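Local atomic coordinates of FAD-binding oxidoreductase (Gulosibacter chungangensis, PDB entry 7PBG), a protein that oxidises 4-ethylphenol, probably dehydrogenating it to 4-vinylphenol, using a covalently bound FAD cofactor. Residues R291-T296 and G361-E366. Numbering follows the deposited sequence.
Sequences REEWQT and GDRASE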
ATOM      1  N   ARG A 291      -3.105  26.272 -30.641  1.00 19.54           N
ATOM      2  CA  ARG A 291      -4.451  26.013 -31.169  1.00 18.81           C
ATOM      3  C   ARG A 291      -4.629  26.633 -32.545  1.00 19.05           C
ATOM      4  O   ARG A 291      -5.219  26.010 -33.418  1.00 17.53           O
ATOM      5  CB  ARG A 291      -5.465  26.687 -30.251  1.00 18.80           C
ATOM      6  CG  ARG A 291      -6.872  26.137 -30.419  1.00 17.81           C
ATOM      7  CD  ARG A 291      -7.806  26.835 -29.476  1.00 18.15           C
ATOM      8  NE  ARG A 291      -9.118  26.165 -29.345  1.00 16.92           N
ATOM      9  CZ  ARG A 291     -10.204  26.423 -30.056  1.00 17.11           C
ATOM     10  NH1 ARG A 291     -10.205  27.355 -30.993  1.00 18.74           N
ATOM     11  NH2 ARG A 291     -11.315  25.731 -29.812  1.00 18.80           N
ATOM     12  N   GLU A 292      -4.147  27.874 -32.721  1.00 18.49           N
ATOM     13  CA  GLU A 292      -4.397  28.626 -33.981  1.00 19.74           C
ATOM     14  C   GLU A 292      -3.668  27.957 -35.149  1.00 19.42           C
ATOM     15  O   GLU A 292      -4.037  28.269 -36.331  1.00 20.72           O
ATOM     16  CB  GLU A 292      -3.996  30.076 -33.809  1.00 19.63           C
ATOM     17  CG  GLU A 292      -5.040  30.821 -32.988  1.00 20.68           C
ATOM     18  CD  GLU A 292      -4.731  32.296 -32.823  1.00 21.99           C
ATOM     19  OE1 GLU A 292      -5.712  33.066 -32.811  1.00 23.81           O
ATOM     20  OE2 GLU A 292      -3.510  32.679 -32.740  1.00 20.66           O
ATOM     21  N   GLU A 293      -2.694  27.080 -34.887  1.00 19.98           N
ATOM     22  CA  GLU A 293      -2.016  26.366 -36.010  1.00 18.22           C
ATOM     23  C   GLU A 293      -3.038  25.475 -36.699  1.00 19.70           C
ATOM     24  O   GLU A 293      -2.846  25.114 -37.896  1.00 21.06           O
ATOM     25  CB  GLU A 293      -0.798  25.581 -35.541  1.00 17.36           C
ATOM     26  CG  GLU A 293       0.326  26.465 -35.015  1.00 18.99           C
ATOM     27  CD  GLU A 293       1.529  25.715 -34.485  1.00 20.75           C
ATOM     28  OE1 GLU A 293       1.981  25.994 -33.364  1.00 20.09           O
ATOM     29  OE2 GLU A 293       2.094  24.904 -35.253  1.00 23.67           O
ATOM     30  N   TRP A 294      -4.113  25.124 -36.001  1.00 18.64           N
ATOM     31  CA  TRP A 294      -5.129  24.168 -36.494  1.00 18.14           C
ATOM     32  C   TRP A 294      -6.451  24.859 -36.814  1.00 18.86           C
ATOM     33  O   TRP A 294      -7.132  24.372 -37.754  1.00 20.82           O
ATOM     34  CB  TRP A 294      -5.349  23.059 -35.456  1.00 18.19           C
ATOM     35  CG  TRP A 294      -4.033  22.554 -34.962  1.00 17.04           C
ATOM     36  CD1 TRP A 294      -3.452  22.766 -33.748  1.00 17.00           C
ATOM     37  CD2 TRP A 294      -3.077  21.824 -35.746  1.00 17.08           C
ATOM     38  NE1 TRP A 294      -2.234  22.170 -33.694  1.00 17.89           N
ATOM     39  CE2 TRP A 294      -1.970  21.602 -34.911  1.00 17.65           C
ATOM     40  CE3 TRP A 294      -3.064  21.333 -37.047  1.00 18.35           C
ATOM     41  CZ2 TRP A 294      -0.857  20.897 -35.341  1.00 18.90           C
ATOM     42  CZ3 TRP A 294      -1.944  20.671 -37.488  1.00 18.37           C
ATOM     43  CH2 TRP A 294      -0.855  20.448 -36.643  1.00 18.80           C
ATOM     44  N   GLN A 295      -6.832  25.863 -36.051  1.00 19.39           N
ATOM     45  CA  GLN A 295      -8.160  26.460 -36.177  1.00 20.52           C
ATOM     46  C   GLN A 295      -8.116  27.875 -35.633  1.00 20.01           C
ATOM     47  O   GLN A 295      -7.710  28.041 -34.488  1.00 21.16           O
ATOM     48  CB  GLN A 295      -9.217  25.599 -35.486  1.00 19.66           C
ATOM     49  CG  GLN A 295     -10.537  26.323 -35.333  1.00 21.31           C
ATOM     50  CD  GLN A 295     -11.609  25.400 -34.815  1.00 21.46           C
ATOM     51  OE1 GLN A 295     -11.655  24.228 -35.192  1.00 22.15           O
ATOM     52  NE2 GLN A 295     -12.449  25.931 -33.925  1.00 20.40           N
ATOM     53  N   THR A 296      -8.471  28.858 -36.466  1.00 21.81           N
ATOM     54  CA  THR A 296      -8.489  30.280 -36.032  1.00 23.95           C
ATOM     55  C   THR A 296      -9.799  30.620 -35.329  1.00 23.68           C
ATOM     56  O   THR A 296      -9.760  31.564 -34.480  1.00 27.83           O
ATOM     57  CB  THR A 296      -8.205  31.259 -37.187  1.00 24.01           C
ATOM     58  OG1 THR A 296      -9.070  30.981 -38.284  1.00 26.24           O
ATOM     59  CG2 THR A 296      -6.790  31.161 -37.706  1.00 27.21           C
ATOM     60  N   GLY A 361      12.069  19.013 -36.482  1.00 26.09           N
ATOM     61  CA  GLY A 361      10.902  19.209 -37.345  1.00 27.54           C
ATOM     62  C   GLY A 361       9.914  18.044 -37.266  1.00 26.56           C
ATOM     63  O   GLY A 361       8.854  18.199 -37.784  1.00 25.69           O
ATOM     64  N   ASP A 362      10.288  16.891 -36.689  1.00 24.21           N
ATOM     65  CA  ASP A 362       9.444  15.654 -36.769  1.00 22.98           C
ATOM     66  C   ASP A 362       8.650  15.617 -35.468  1.00 19.75           C
ATOM     67  O   ASP A 362       9.165  15.102 -34.444  1.00 19.53           O
ATOM     68  CB  ASP A 362      10.296  14.414 -37.037  1.00 22.50           C
ATOM     69  CG  ASP A 362       9.524  13.120 -37.100  1.00 25.71           C
ATOM     70  OD1 ASP A 362       8.423  13.082 -36.550  1.00 23.35           O
ATOM     71  OD2 ASP A 362      10.059  12.138 -37.681  1.00 24.25           O
ATOM     72  N   ARG A 363       7.495  16.268 -35.460  1.00 18.11           N
ATOM     73  CA  ARG A 363       6.779  16.496 -34.192  1.00 19.66           C
ATOM     74  C   ARG A 363       6.294  15.161 -33.617  1.00 19.61           C
ATOM     75  O   ARG A 363       6.281  15.026 -32.359  1.00 18.59           O
ATOM     76  CB  ARG A 363       5.655  17.513 -34.341  1.00 18.62           C
ATOM     77  CG  ARG A 363       6.184  18.922 -34.543  1.00 19.04           C
ATOM     78  CD  ARG A 363       5.100  19.860 -35.006  1.00 18.76           C
ATOM     79  NE  ARG A 363       4.586  19.587 -36.363  1.00 18.00           N
ATOM     80  CZ  ARG A 363       3.626  20.297 -36.952  1.00 17.74           C
ATOM     81  NH1 ARG A 363       3.032  21.289 -36.301  1.00 18.64           N
ATOM     82  NH2 ARG A 363       3.234  19.982 -38.162  1.00 20.74           N
ATOM     83  N   ALA A 364       5.945  14.179 -34.447  1.00 19.22           N
ATOM     84  CA  ALA A 364       5.579  12.841 -33.914  1.00 19.68           C
ATOM     85  C   ALA A 364       6.783  12.304 -33.121  1.00 19.32           C
ATOM     86  O   ALA A 364       6.628  11.683 -32.039  1.00 18.90           O
ATOM     87  CB  ALA A 364       5.205  11.870 -35.020  1.00 19.17           C
ATOM     88  N   SER A 365       7.988  12.485 -33.664  1.00 18.51           N
ATOM     89  CA  SER A 365       9.200  11.949 -33.009  1.00 20.28           C
ATOM     90  C   SER A 365       9.470  12.681 -31.688  1.00 19.44           C
ATOM     91  O   SER A 365       9.938  12.068 -30.736  1.00 20.03           O
ATOM     92  CB  SER A 365      10.385  11.937 -33.912  1.00 20.40           C
ATOM     93  OG  SER A 365      10.996  13.212 -33.976  1.00 19.82           O
ATOM     94  N   GLU A 366       9.093  13.947 -31.604  1.00 19.33           N
ATOM     95  CA  GLU A 366       9.281  14.758 -30.393  1.00 21.44           C
ATOM     96  C   GLU A 366       8.320  14.245 -29.338  1.00 18.50           C
ATOM     97  O   GLU A 366       8.705  14.129 -28.137  1.00 19.39           O
ATOM     98  CB  GLU A 366       9.028  16.213 -30.768  1.00 22.03           C
ATOM     99  CG  GLU A 366       9.304  17.214 -29.666  1.00 28.76           C
ATOM    100  CD  GLU A 366       8.807  18.614 -29.988  1.00 30.37           C
ATOM    101  OE1 GLU A 366       8.693  18.912 -31.246  1.00 32.65           O
ATOM    102  OE2 GLU A 366       8.468  19.399 -28.999  1.00 27.18           O
TER
HETATM  103  O   HOH W   1       3.999  23.165 -34.260  1.00 21.08           O
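Glu293 and Arg363 meet through long side chains while their backbones stay well apart: the CA atoms of this pair, the nearest across the contact, are separated by 13.3 Å, one in the helix-like turn 291-293 and the other in the first turn of helix 363-375. The pair exemplifies a salt bridge completed by solvent. Glu293 OE2 lies near the plane of the Arg363 guanidinium, at its edge, but 3.9 Å from NH1, which makes the ion pair a long one. A water spans the gap, donating to Glu293 OE2 at 2.8 Å and accepting from Arg363 NH1 at 2.9 Å. The two flat groups are nearly parallel, 7° apart, and slightly offset. Glu293 runs straight out beyond CG, and its other oxygen, OE1, takes a hydrogen bond from Lys290 N, which helps fix the carboxylate. A bend about the CG-CD bond of Arg363 (chi3 -67°) carries the guanidinium to the indole, where NH1 stands 4.0 Å from Trp294 CH2, approaching obliquely. A hydrogen bond from NE1 to Ser289 OG holds the indole, and Glu293 CB lies above one ring face, toward the rim. Just before Arg363 in the chain, Asp362 is the N-cap, and its OD1 accepts from Ser365 N at 3.0 Å. The contact thus joins the loop between helices 281-288 and 303-313 to the start of helix 363-375, part of the FAD-linked oxidase C-terminal region, away from the flavin. Helix 303-313 lies against both partners, with Met309 and Glu312 touching Trp294 and Leu313 touching Arg363.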